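PDB 4EVF: giardin subunit alpha-1 from Giardia intestinalis, which binds calcium ions and, in a calcium-dependent way, phospholipids such as phosphatidylserine, and is involved in attachment of the parasite to the intestinal mucosa. Local coordinates for residues A[234-237]-A[238-242]; A[269-272]-A[273-276]; A[10-13]-A[14-18]; A[101-104]-A[105-108]. All coordinates share one frame; numbering follows the deposited sequence.

Contact 1 (A[234-237]-A[238-242])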
ATOM      1  N   LEU A 234       4.841   3.253  -6.071  1.00 20.18           N
ATOM      2  CA  LEU A 234       4.974   1.819  -5.954  1.00 18.63           C
ATOM      3  C   LEU A 234       4.404   1.120  -7.195  1.00 18.70           C
ATOM      4  O   LEU A 234       4.915   0.095  -7.615  1.00 18.76           O
ATOM      5  CB  LEU A 234       4.304   1.326  -4.661  1.00 24.45           C
ATOM      6  CG  LEU A 234       4.944   1.654  -3.297  1.00 27.74           C
ATOM      7  CD1 LEU A 234       4.126   1.205  -2.076  1.00 22.21           C
ATOM      8  CD2 LEU A 234       6.387   1.170  -3.193  1.00 18.91           C
ATOM      9  N   ILE A 235       3.548   1.679  -7.945  1.00 16.60           N
ATOM     10  CA  ILE A 235       3.081   1.057  -9.195  1.00 15.31           C
ATOM     11  C   ILE A 235       4.112   1.228 -10.290  1.00 20.25           C
ATOM     12  O   ILE A 235       4.371   0.307 -11.063  1.00 20.76           O
ATOM     13  CB  ILE A 235       1.731   1.640  -9.640  1.00 18.31           C
ATOM     14  CG1 ILE A 235       0.626   1.107  -8.727  1.00 17.21           C
ATOM     15  CG2 ILE A 235       1.426   1.306 -11.096  1.00 17.08           C
ATOM     16  CD1 ILE A 235      -0.714   1.790  -8.960  1.00 18.49           C
ATOM     17  N   ASN A 236       4.725   2.404 -10.327  1.00 16.51           N
ATOM     18  CA  ASN A 236       5.809   2.647 -11.266  1.00 24.11           C
ATOM     19  C   ASN A 236       7.002   1.692 -11.016  1.00 21.55           C
ATOM     20  O   ASN A 236       7.567   1.131 -11.959  1.00 22.03           O
ATOM     21  CB  ASN A 236       6.212   4.123 -11.215  1.00 22.03           C
ATOM     22  CG  ASN A 236       7.289   4.468 -12.219  1.00 26.80           C
ATOM     23  OD1 ASN A 236       8.445   4.684 -11.845  1.00 23.45           O
ATOM     24  ND2 ASN A 236       6.921   4.522 -13.499  1.00 23.40           N
ATOM     25  N   CYS A 237       7.362   1.506  -9.746  1.00 21.36           N
ATOM     26  CA  CYS A 237       8.383   0.542  -9.358  1.00 20.99           C
ATOM     27  C   CYS A 237       8.035  -0.844  -9.890  1.00 23.66           C
ATOM     28  O   CYS A 237       8.878  -1.508 -10.494  1.00 24.25           O
ATOM     29  CB  CYS A 237       8.561   0.488  -7.834  1.00 20.87           C
ATOM     30  SG  CYS A 237       9.201   1.996  -7.039  1.00 25.06           S
ATOM     31  N   ALA A 238       6.796  -1.282  -9.670  1.00 19.62           N
ATOM     32  CA  ALA A 238       6.359  -2.580 -10.178  1.00 20.20           C
ATOM     33  C   ALA A 238       6.477  -2.661 -11.695  1.00 23.24           C
ATOM     34  O   ALA A 238       6.858  -3.697 -12.244  1.00 25.08           O
ATOM     35  CB  ALA A 238       4.906  -2.882  -9.737  1.00 20.53           C
ATOM     36  N   CYS A 239       6.134  -1.586 -12.387  1.00 20.59           N
ATOM     37  CA  CYS A 239       6.254  -1.616 -13.839  1.00 25.34           C
ATOM     38  C   CYS A 239       7.723  -1.774 -14.221  1.00 28.73           C
ATOM     39  O   CYS A 239       8.087  -2.663 -15.006  1.00 26.56           O
ATOM     40  CB  CYS A 239       5.652  -0.363 -14.465  1.00 26.09           C
ATOM     41  SG  CYS A 239       3.836  -0.328 -14.442  1.00 28.29           S
ATOM     42  N   ASN A 240       8.563  -0.923 -13.638  1.00 25.20           N
ATOM     43  CA  ASN A 240      10.006  -0.952 -13.885  1.00 27.87           C
ATOM     44  C   ASN A 240      10.732  -2.237 -13.461  1.00 29.05           C
ATOM     45  O   ASN A 240      11.767  -2.590 -14.029  1.00 31.55           O
ATOM     46  CB  ASN A 240      10.668   0.271 -13.244  1.00 29.16           C
ATOM     47  CG  ASN A 240      10.146   1.570 -13.817  1.00 30.02           C
ATOM     48  OD1 ASN A 240       9.621   1.598 -14.935  1.00 33.91           O
ATOM     49  ND2 ASN A 240      10.285   2.656 -13.060  1.00 30.25           N
ATOM     50  N   ASP A 241      10.210  -2.926 -12.455  1.00 25.02           N
ATOM     51  CA  ASP A 241      10.776  -4.204 -12.046  1.00 25.60           C
ATOM     52  C   ASP A 241      10.206  -5.335 -12.895  1.00 30.14           C
ATOM     53  O   ASP A 241       9.874  -6.406 -12.378  1.00 31.05           O
ATOM     54  CB  ASP A 241      10.495  -4.483 -10.569  1.00 28.70           C
ATOM     55  CG  ASP A 241      11.213  -3.522  -9.646  1.00 35.38           C
ATOM     56  OD1 ASP A 241      12.114  -2.787 -10.120  1.00 33.38           O
ATOM     57  OD2 ASP A 241      10.883  -3.508  -8.440  1.00 30.21           O
ATOM     58  N   LYS A 242      10.075  -5.075 -14.192  1.00 27.44           N
ATOM     59  CA  LYS A 242       9.601  -6.067 -15.151  1.00 29.16           C
ATOM     60  C   LYS A 242       8.247  -6.664 -14.774  1.00 24.87           C
ATOM     61  O   LYS A 242       8.063  -7.884 -14.819  1.00 28.59           O
ATOM     62  CB  LYS A 242      10.648  -7.172 -15.352  1.00 33.27           C
ATOM     63  CG  LYS A 242      11.984  -6.659 -15.878  1.00 33.52           C
ATOM     64  CD  LYS A 242      12.784  -7.779 -16.544  1.00 40.35           C
ATOM     65  CE  LYS A 242      14.080  -7.263 -17.158  1.00 45.28           C
ATOM     66  NZ  LYS A 242      14.861  -8.362 -17.812  1.00 46.94           N
TER
HETATM   67  O   HOH W   1       9.060   4.552 -16.155  1.00 37.28           O
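Asn236 holds CG anti to its own backbone N (chi1 -177°) while Asn240, one turn on, carries CG beside its backbone N (chi1 -61°), and these two choices lean the amides toward each other over the last turn of helix 227-240, within the predicted fourth annexin repeat. Asn236 OD1 comes to 3.0 Å from Asn240 ND2, the two amide planes standing almost perpendicular, 86° apart. A water bridges the two side chains, donating to Asn240 OD1 and accepting a weak bond from Asn236 ND2, whose stronger partner is the hydroxyl of Tyr266. Asparagine suits both places, since one flat group can offer a donor and an acceptor at a partly open surface. The backbone beneath is regular, with Asn240 N bonded to Asn236 O at 2.8 Å. On the buried face, small side chains allow close approach: Ala238 sits against the carbonyls behind it, and Cys239 packs near Cys279 and Asp275 of helix 272-279. Ile235 adds bulk there, touching Met248 and Ile251. Asp241 leaves helical geometry, yet its N still reaches back to Cys237 O at 2.8 Å.

Contact 2 (A[269-272]-A[273-276])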
ATOM      1  N   TYR A 269       5.402  10.137 -13.912  1.00 24.89           N
ATOM      2  CA  TYR A 269       6.167   9.011 -14.441  1.00 25.33           C
ATOM      3  C   TYR A 269       5.790   8.725 -15.888  1.00 27.78           C
ATOM      4  O   TYR A 269       6.636   8.374 -16.704  1.00 22.29           O
ATOM      5  CB  TYR A 269       5.963   7.766 -13.583  1.00 25.32           C
ATOM      6  CG  TYR A 269       6.162   8.029 -12.115  1.00 23.52           C
ATOM      7  CD1 TYR A 269       5.086   8.026 -11.241  1.00 24.63           C
ATOM      8  CD2 TYR A 269       7.426   8.306 -11.607  1.00 24.75           C
ATOM      9  CE1 TYR A 269       5.255   8.280  -9.898  1.00 25.19           C
ATOM     10  CE2 TYR A 269       7.613   8.560 -10.257  1.00 25.41           C
ATOM     11  CZ  TYR A 269       6.520   8.539  -9.402  1.00 24.85           C
ATOM     12  OH  TYR A 269       6.687   8.796  -8.060  1.00 19.85           O
ATOM     13  N   GLY A 270       4.509   8.880 -16.193  1.00 23.79           N
ATOM     14  CA  GLY A 270       4.016   8.706 -17.550  1.00 27.87           C
ATOM     15  C   GLY A 270       2.512   8.495 -17.552  1.00 26.28           C
ATOM     16  O   GLY A 270       1.777   9.159 -16.813  1.00 26.20           O
ATOM     17  N   ASP A 271       2.065   7.558 -18.381  1.00 27.92           N
ATOM     18  CA  ASP A 271       0.666   7.170 -18.450  1.00 25.60           C
ATOM     19  C   ASP A 271       0.544   5.805 -17.806  1.00 25.79           C
ATOM     20  O   ASP A 271       1.106   4.828 -18.303  1.00 27.07           O
ATOM     21  CB  ASP A 271       0.204   7.089 -19.904  1.00 26.77           C
ATOM     22  CG  ASP A 271      -1.269   6.772 -20.027  1.00 30.12           C
ATOM     23  OD1 ASP A 271      -2.081   7.693 -19.793  1.00 31.89           O
ATOM     24  OD2 ASP A 271      -1.617   5.610 -20.341  1.00 28.76           O
ATOM     25  N   MET A 272      -0.178   5.730 -16.692  1.00 25.02           N
ATOM     26  CA  MET A 272      -0.245   4.487 -15.941  1.00 23.07           C
ATOM     27  C   MET A 272      -0.838   3.346 -16.758  1.00 24.44           C
ATOM     28  O   MET A 272      -0.302   2.239 -16.760  1.00 23.87           O
ATOM     29  CB  MET A 272      -1.014   4.668 -14.632  1.00 22.55           C
ATOM     30  CG  MET A 272      -1.004   3.430 -13.764  1.00 21.89           C
ATOM     31  SD  MET A 272      -1.963   3.650 -12.252  1.00 39.32           S
ATOM     32  CE  MET A 272      -0.957   4.877 -11.482  1.00 22.10           C
ATOM     33  N   GLY A 273      -1.939   3.615 -17.449  1.00 24.30           N
ATOM     34  CA  GLY A 273      -2.555   2.625 -18.315  1.00 24.04           C
ATOM     35  C   GLY A 273      -1.594   2.042 -19.341  1.00 28.74           C
ATOM     36  O   GLY A 273      -1.482   0.817 -19.486  1.00 24.77           O
ATOM     37  N   THR A 274      -0.897   2.920 -20.055  1.00 25.66           N
ATOM     38  CA  THR A 274       0.095   2.494 -21.042  1.00 28.41           C
ATOM     39  C   THR A 274       1.218   1.663 -20.429  1.00 25.16           C
ATOM     40  O   THR A 274       1.614   0.638 -20.988  1.00 22.50           O
ATOM     41  CB  THR A 274       0.702   3.710 -21.770  1.00 31.91           C
ATOM     42  OG1 THR A 274      -0.321   4.347 -22.544  1.00 34.05           O
ATOM     43  CG2 THR A 274       1.852   3.280 -22.691  1.00 31.34           C
ATOM     44  N   ASP A 275       1.731   2.102 -19.280  1.00 22.00           N
ATOM     45  CA  ASP A 275       2.811   1.386 -18.601  1.00 24.23           C
ATOM     46  C   ASP A 275       2.412  -0.004 -18.119  1.00 24.91           C
ATOM     47  O   ASP A 275       3.186  -0.958 -18.238  1.00 23.77           O
ATOM     48  CB  ASP A 275       3.376   2.209 -17.436  1.00 26.86           C
ATOM     49  CG  ASP A 275       4.171   3.415 -17.911  1.00 27.92           C
ATOM     50  OD1 ASP A 275       4.389   3.532 -19.136  1.00 25.27           O
ATOM     51  OD2 ASP A 275       4.572   4.244 -17.064  1.00 32.61           O
ATOM     52  N   ILE A 276       1.212  -0.127 -17.558  1.00 23.13           N
ATOM     53  CA  ILE A 276       0.743  -1.438 -17.126  1.00 21.04           C
ATOM     54  C   ILE A 276       0.595  -2.352 -18.330  1.00 21.84           C
ATOM     55  O   ILE A 276       0.901  -3.548 -18.271  1.00 21.64           O
ATOM     56  CB  ILE A 276      -0.597  -1.348 -16.389  1.00 22.56           C
ATOM     57  CG1 ILE A 276      -0.380  -0.730 -15.004  1.00 21.46           C
ATOM     58  CG2 ILE A 276      -1.222  -2.730 -16.282  1.00 20.49           C
ATOM     59  CD1 ILE A 276      -1.683  -0.419 -14.233  1.00 21.21           C
TER
HETATM   60  O   HOH W   2       7.203   5.776 -17.373  1.00 33.07           O
HETATM   61  O   HOH W   3       3.766   5.854 -20.081  1.00 31.28           O
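Asp271 OD2 accepts two hydrogen bonds from Thr274, from the backbone N at 2.8 Å and from the hydroxyl OG1 at 2.9 Å. The amide arrives on the anti side of the carboxylate, 20° out of its plane, whereas the hydroxyl comes from above that plane, 40° out of it. Asp271 is thus the N-cap of helix 272-279 in the predicted fourth annexin repeat. With CG anti to the backbone N (chi1 -176°), its carboxylate swings across the first turn, and the threonine side chain crosses it at about a right angle. The helix proper starts with Asp275 N bonded to Asp271 O at 3.0 Å. Asp275 also reaches back to the preceding loop through two waters: one donates to its OD2 and to Tyr269 O, while the other donates to OD1 and accepts from Asp271 N. Its carboxylate is further held by the Tyr266 hydroxyl and by a salt bridge to Arg278. On the buried side Met272 CG lies 3.9 Å from Ile276 CD1, the flexible methionine running alongside the branched isoleucine, both pointing the same way, with Ile276 against Leu288. An aspartate at the cap satisfies an amide that has no earlier carbonyl to use, and its negative charge probably also favours the positive end of the helix dipole.

Contact 3 (A[10-13]-A[14-18])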
ATOM      1  N   GLU A  10     -24.622 -10.734 -10.105  1.00 26.25           N
ATOM      2  CA  GLU A  10     -23.672 -10.375 -11.163  1.00 27.66           C
ATOM      3  C   GLU A  10     -22.387 -11.165 -10.993  1.00 27.92           C
ATOM      4  O   GLU A  10     -21.873 -11.780 -11.937  1.00 26.19           O
ATOM      5  CB  GLU A  10     -23.326  -8.891 -11.111  1.00 28.78           C
ATOM      6  CG  GLU A  10     -24.465  -7.947 -11.443  1.00 32.87           C
ATOM      7  CD  GLU A  10     -24.014  -6.500 -11.436  1.00 38.02           C
ATOM      8  OE1 GLU A  10     -23.184  -6.123 -12.303  1.00 43.01           O
ATOM      9  OE2 GLU A  10     -24.473  -5.744 -10.553  1.00 38.41           O
ATOM     10  N   LEU A  11     -21.860 -11.137  -9.777  1.00 24.87           N
ATOM     11  CA  LEU A  11     -20.634 -11.864  -9.472  1.00 25.08           C
ATOM     12  C   LEU A  11     -20.753 -13.365  -9.716  1.00 25.33           C
ATOM     13  O   LEU A  11     -19.831 -13.987 -10.239  1.00 25.18           O
ATOM     14  CB  LEU A  11     -20.178 -11.578  -8.039  1.00 23.50           C
ATOM     15  CG  LEU A  11     -19.475 -10.227  -7.906  1.00 24.04           C
ATOM     16  CD1 LEU A  11     -19.445  -9.752  -6.449  1.00 19.52           C
ATOM     17  CD2 LEU A  11     -18.068 -10.307  -8.500  1.00 18.15           C
ATOM     18  N   LYS A  12     -21.890 -13.944  -9.340  1.00 26.61           N
ATOM     19  CA  LYS A  12     -22.139 -15.369  -9.544  1.00 27.12           C
ATOM     20  C   LYS A  12     -21.989 -15.754 -11.016  1.00 25.87           C
ATOM     21  O   LYS A  12     -21.367 -16.764 -11.361  1.00 26.07           O
ATOM     22  CB  LYS A  12     -23.554 -15.718  -9.073  1.00 30.26           C
ATOM     23  CG  LYS A  12     -23.908 -17.188  -9.201  1.00 32.58           C
ATOM     24  CD  LYS A  12     -23.177 -18.019  -8.157  1.00 33.91           C
ATOM     25  CE  LYS A  12     -23.478 -19.505  -8.302  1.00 36.63           C
ATOM     26  NZ  LYS A  12     -22.598 -20.315  -7.405  1.00 39.23           N
ATOM     27  N   GLN A  13     -22.571 -14.940 -11.881  1.00 27.03           N
ATOM     28  CA  GLN A  13     -22.571 -15.232 -13.301  1.00 30.53           C
ATOM     29  C   GLN A  13     -21.208 -14.973 -13.945  1.00 31.26           C
ATOM     30  O   GLN A  13     -20.854 -15.619 -14.936  1.00 30.08           O
ATOM     31  CB  GLN A  13     -23.678 -14.447 -13.997  1.00 33.49           C
ATOM     32  CG  GLN A  13     -25.046 -15.049 -13.771  1.00 36.30           C
ATOM     33  CD  GLN A  13     -26.163 -14.046 -13.921  1.00 42.24           C
ATOM     34  OE1 GLN A  13     -25.925 -12.838 -13.981  1.00 43.41           O
ATOM     35  NE2 GLN A  13     -27.398 -14.539 -13.976  1.00 41.11           N
ATOM     36  N   ALA A  14     -20.450 -14.035 -13.386  1.00 25.64           N
ATOM     37  CA  ALA A  14     -19.119 -13.748 -13.908  1.00 27.32           C
ATOM     38  C   ALA A  14     -18.203 -14.904 -13.537  1.00 28.57           C
ATOM     39  O   ALA A  14     -17.339 -15.305 -14.320  1.00 28.30           O
ATOM     40  CB  ALA A  14     -18.586 -12.430 -13.344  1.00 26.15           C
ATOM     41  N   ILE A  15     -18.414 -15.448 -12.340  1.00 27.45           N
ATOM     42  CA  ILE A  15     -17.598 -16.547 -11.828  1.00 29.70           C
ATOM     43  C   ILE A  15     -17.899 -17.814 -12.606  1.00 29.26           C
ATOM     44  O   ILE A  15     -16.994 -18.586 -12.950  1.00 29.76           O
ATOM     45  CB  ILE A  15     -17.863 -16.796 -10.326  1.00 29.06           C
ATOM     46  CG1 ILE A  15     -17.326 -15.637  -9.481  1.00 24.67           C
ATOM     47  CG2 ILE A  15     -17.225 -18.096  -9.880  1.00 26.43           C
ATOM     48  CD1 ILE A  15     -17.585 -15.807  -7.982  1.00 25.14           C
ATOM     49  N   ASP A  16     -19.184 -18.024 -12.877  1.00 29.50           N
ATOM     50  CA  ASP A  16     -19.616 -19.129 -13.720  1.00 33.11           C
ATOM     51  C   ASP A  16     -19.021 -18.997 -15.118  1.00 32.56           C
ATOM     52  O   ASP A  16     -18.601 -19.980 -15.722  1.00 34.28           O
ATOM     53  CB  ASP A  16     -21.140 -19.164 -13.815  1.00 29.98           C
ATOM     54  CG  ASP A  16     -21.797 -19.631 -12.526  1.00 33.91           C
ATOM     55  OD1 ASP A  16     -21.166 -20.411 -11.776  1.00 41.49           O
ATOM     56  OD2 ASP A  16     -22.956 -19.229 -12.274  1.00 37.09           O
ATOM     57  N   ALA A  17     -19.007 -17.774 -15.634  1.00 33.67           N
ATOM     58  CA  ALA A  17     -18.430 -17.515 -16.947  1.00 32.05           C
ATOM     59  C   ALA A  17     -16.910 -17.572 -16.901  1.00 33.82           C
ATOM     60  O   ALA A  17     -16.255 -17.593 -17.942  1.00 34.35           O
ATOM     61  CB  ALA A  17     -18.894 -16.167 -17.476  1.00 31.05           C
ATOM     62  N   LYS A  18     -16.350 -17.596 -15.693  1.00 31.71           N
ATOM     63  CA  LYS A  18     -14.904 -17.567 -15.528  1.00 33.30           C
ATOM     64  C   LYS A  18     -14.315 -16.313 -16.184  1.00 33.31           C
ATOM     65  O   LYS A  18     -13.181 -16.316 -16.660  1.00 28.74           O
ATOM     66  CB  LYS A  18     -14.280 -18.831 -16.122  1.00 33.42           C
ATOM     67  CG  LYS A  18     -14.776 -20.115 -15.489  1.00 35.19           C
ATOM     68  CD  LYS A  18     -14.170 -21.337 -16.161  1.00 34.34           C
ATOM     69  CE  LYS A  18     -14.064 -22.517 -15.202  1.00 40.39           C
ATOM     70  NZ  LYS A  18     -15.364 -22.846 -14.556  1.00 43.96           N
TER
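Ile15 and Leu11 make the tight side of the last turns of helix 4-16: Ile15 CG1 lies 3.1 Å from Leu11 O, close to the same oxygen that accepts from Ile15 N at 2.9 Å. CG1 is placed there because it stands beside the backbone N, anti to the carbonyl carbon (chi1 -69°). Both apolar chains point into the bundle, Leu11 meeting Ile38 and Leu50, and Ile15 meeting Tyr42, Leu50 and Ile54. Ala14 belongs to this face as well; its lone methyl lets helix 20-28 come close at Gln22 and Ile23. The outer side is looser. Lys12 and Asp16 slant across each other, but Lys12 NZ stays 4.6 Å from Asp16 OD1, and the opposite charges do not meet. A bend at chi2 keeps the lysine chain beside the carboxylate, CE 4.0 Å from Asp16 OD2, while it also touches Tyr42 and Tyr46. Its amine makes a weak, long ion pair with Asp53 and lies close to the like-charged amine of Lys48. Gln13, Asp16 and Ala17 are exposed, so polar or small residues fit there. Ala17 N still bonds to Gln13 O at 2.9 Å. Lys18 then takes a positive phi, its N makes a weak bond to Ile15 O at 3.0 Å, and Asp19 N turns back to Ala14 O: a Schellman motif that closes helix 4-16, within the predicted first annexin repeat.

Contact 4 (A[101-104]-A[105-108])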
ATOM      1  N   LEU A 101       2.348   1.906   3.133  1.00 17.31           N
ATOM      2  CA  LEU A 101       1.144   2.213   2.379  1.00 20.35           C
ATOM      3  C   LEU A 101      -0.049   1.636   3.153  1.00 21.06           C
ATOM      4  O   LEU A 101      -0.616   0.604   2.789  1.00 19.16           O
ATOM      5  CB  LEU A 101       1.253   1.619   0.971  1.00 21.12           C
ATOM      6  CG  LEU A 101       0.318   1.975  -0.194  1.00 24.76           C
ATOM      7  CD1 LEU A 101      -0.948   1.161  -0.083  1.00 29.15           C
ATOM      8  CD2 LEU A 101       0.015   3.477  -0.322  1.00 18.33           C
ATOM      9  N   CYS A 102      -0.412   2.314   4.236  1.00 18.02           N
ATOM     10  CA  CYS A 102      -1.456   1.819   5.123  1.00 19.34           C
ATOM     11  C   CYS A 102      -1.983   2.973   5.969  1.00 20.77           C
ATOM     12  O   CYS A 102      -1.217   3.791   6.462  1.00 18.41           O
ATOM     13  CB  CYS A 102      -0.893   0.720   6.013  1.00 15.14           C
ATOM     14  SG  CYS A 102      -2.083  -0.165   7.030  1.00 21.52           S
ATOM     15  N   THR A 103      -3.296   3.045   6.121  1.00 18.33           N
ATOM     16  CA  THR A 103      -3.890   4.047   7.006  1.00 21.56           C
ATOM     17  C   THR A 103      -3.780   3.543   8.451  1.00 22.09           C
ATOM     18  O   THR A 103      -3.717   2.340   8.685  1.00 20.22           O
ATOM     19  CB  THR A 103      -5.367   4.248   6.657  1.00 22.11           C
ATOM     20  OG1 THR A 103      -6.075   3.044   6.949  1.00 18.85           O
ATOM     21  CG2 THR A 103      -5.537   4.548   5.175  1.00 25.37           C
ATOM     22  N   PRO A 104      -3.756   4.458   9.431  1.00 21.98           N
ATOM     23  CA  PRO A 104      -3.674   4.002  10.823  1.00 25.77           C
ATOM     24  C   PRO A 104      -4.836   3.090  11.214  1.00 23.11           C
ATOM     25  O   PRO A 104      -4.631   2.136  11.969  1.00 23.23           O
ATOM     26  CB  PRO A 104      -3.690   5.308  11.641  1.00 23.97           C
ATOM     27  CG  PRO A 104      -4.072   6.380  10.695  1.00 28.04           C
ATOM     28  CD  PRO A 104      -3.705   5.923   9.317  1.00 27.72           C
ATOM     29  N   GLU A 105      -6.033   3.368  10.696  1.00 24.56           N
ATOM     30  CA  GLU A 105      -7.204   2.545  10.974  1.00 22.29           C
ATOM     31  C   GLU A 105      -6.978   1.108  10.512  1.00 23.58           C
ATOM     32  O   GLU A 105      -7.170   0.150  11.265  1.00 20.60           O
ATOM     33  CB  GLU A 105      -8.441   3.126  10.276  1.00 24.59           C
ATOM     34  CG  GLU A 105      -8.848   4.519  10.768  1.00 34.53           C
ATOM     35  CD  GLU A 105      -7.859   5.630  10.392  1.00 35.75           C
ATOM     36  OE1 GLU A 105      -7.071   5.452   9.443  1.00 30.15           O
ATOM     37  OE2 GLU A 105      -7.871   6.693  11.059  1.00 38.08           O
ATOM     38  N   ASP A 106      -6.563   0.964   9.262  1.00 20.47           N
ATOM     39  CA  ASP A 106      -6.299  -0.356   8.706  1.00 21.97           C
ATOM     40  C   ASP A 106      -5.148  -1.063   9.438  1.00 20.04           C
ATOM     41  O   ASP A 106      -5.141  -2.287   9.581  1.00 20.55           O
ATOM     42  CB  ASP A 106      -6.003  -0.246   7.200  1.00 22.17           C
ATOM     43  CG  ASP A 106      -7.268  -0.231   6.348  1.00 24.47           C
ATOM     44  OD1 ASP A 106      -8.363  -0.540   6.873  1.00 17.76           O
ATOM     45  OD2 ASP A 106      -7.163   0.078   5.139  1.00 23.01           O
ATOM     46  N   TRP A 107      -4.161  -0.302   9.893  1.00 22.31           N
ATOM     47  CA  TRP A 107      -3.045  -0.923  10.594  1.00 20.82           C
ATOM     48  C   TRP A 107      -3.547  -1.535  11.883  1.00 20.10           C
ATOM     49  O   TRP A 107      -3.232  -2.674  12.217  1.00 17.06           O
ATOM     50  CB  TRP A 107      -1.951   0.088  10.922  1.00 18.72           C
ATOM     51  CG  TRP A 107      -0.807  -0.559  11.632  1.00 18.94           C
ATOM     52  CD1 TRP A 107      -0.451  -0.406  12.938  1.00 21.01           C
ATOM     53  CD2 TRP A 107       0.110  -1.506  11.073  1.00 21.72           C
ATOM     54  NE1 TRP A 107       0.651  -1.187  13.222  1.00 21.08           N
ATOM     55  CE2 TRP A 107       1.012  -1.868  12.091  1.00 22.50           C
ATOM     56  CE3 TRP A 107       0.260  -2.077   9.804  1.00 22.77           C
ATOM     57  CZ2 TRP A 107       2.050  -2.773  11.881  1.00 22.21           C
ATOM     58  CZ3 TRP A 107       1.298  -2.978   9.600  1.00 19.22           C
ATOM     59  CH2 TRP A 107       2.177  -3.312  10.629  1.00 21.89           C
ATOM     60  N   HIS A 108      -4.338  -0.752  12.606  1.00 22.06           N
ATOM     61  CA  HIS A 108      -4.866  -1.180  13.887  1.00 21.33           C
ATOM     62  C   HIS A 108      -5.645  -2.488  13.774  1.00 23.82           C
ATOM     63  O   HIS A 108      -5.480  -3.385  14.611  1.00 20.42           O
ATOM     64  CB  HIS A 108      -5.736  -0.071  14.476  1.00 28.95           C
ATOM     65  CG  HIS A 108      -6.226  -0.352  15.861  1.00 33.71           C
ATOM     66  ND1 HIS A 108      -7.499  -0.816  16.121  1.00 39.03           N
ATOM     67  CD2 HIS A 108      -5.621  -0.218  17.065  1.00 38.79           C
ATOM     68  CE1 HIS A 108      -7.655  -0.958  17.425  1.00 38.03           C
ATOM     69  NE2 HIS A 108      -6.530  -0.602  18.020  1.00 40.14           N
TER
HETATM   70  O   HOH W   4      -4.773   1.268   4.444  1.00 24.62           O
HETATM   71  O   HOH W   5      -8.702   3.608   6.982  1.00 26.85           O
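Trp107 offers an edge of its indole to Cys102, whose SG lies close to the ring plane, 5.5 Å from the centroid of the six-membered ring and 82° off its normal. The nearest ring atom is CE3, at 4.1 Å from SG, which also lies 3.9 Å from Trp107 CB. Beyond the contact the indole meets the ring of His146, the planes at about 45°, and touches Ile82. The flat Glu105 carboxylate lies alongside the Pro104 ring, OE1 reaching CG at 3.4 Å. These groups lie at the start of helix 104-118 in the predicted second annexin repeat, where Thr103 is the N-cap. Its OG1 stands between the backbone N and the carbonyl carbon (chi1 66°), turned to accept from Asp106 N at 3.1 Å, while Trp107 N bonds to Thr103 O at 2.9 Å. Proline suits the next position: a helix's first residue has no preceding turn of carbonyls to bond, so the missing amide hydrogen costs nothing. One water accepts from Thr103 N and donates to Asp106 OD2; OD1 is held by Arg74 and His75. The threonine hydroxyl therefore satisfies a first-turn amide without adding charge, while the buried Asp106 carboxylate is probably stabilised in its ionised form.

Overall arrangement
Contacts 1 and 3 lie at helix C-termini, contacts 2 and 4 at helix starts, so backbone turns close the first pair and side-chain caps, one charged and one neutral, open the second. All four are partly buried: contacts 4 and 1 lie nearest the chain centre, about 10 and 13 Å from it, contacts 2 and 3 farther out, at about 18 and 28 Å, measured between centres. Contacts 1 and 2 touch where Ile235 CD1 meets Met272 SD at 4.0 Å. Contact 4 touches contact 1 through Leu101 CB and Leu234 CD1, 4.2 Å apart, where the predicted second and fourth repeats meet. Contact 3 touches none of the others. All mix buried and exposed residues, but contact 4 also buries a carboxylate.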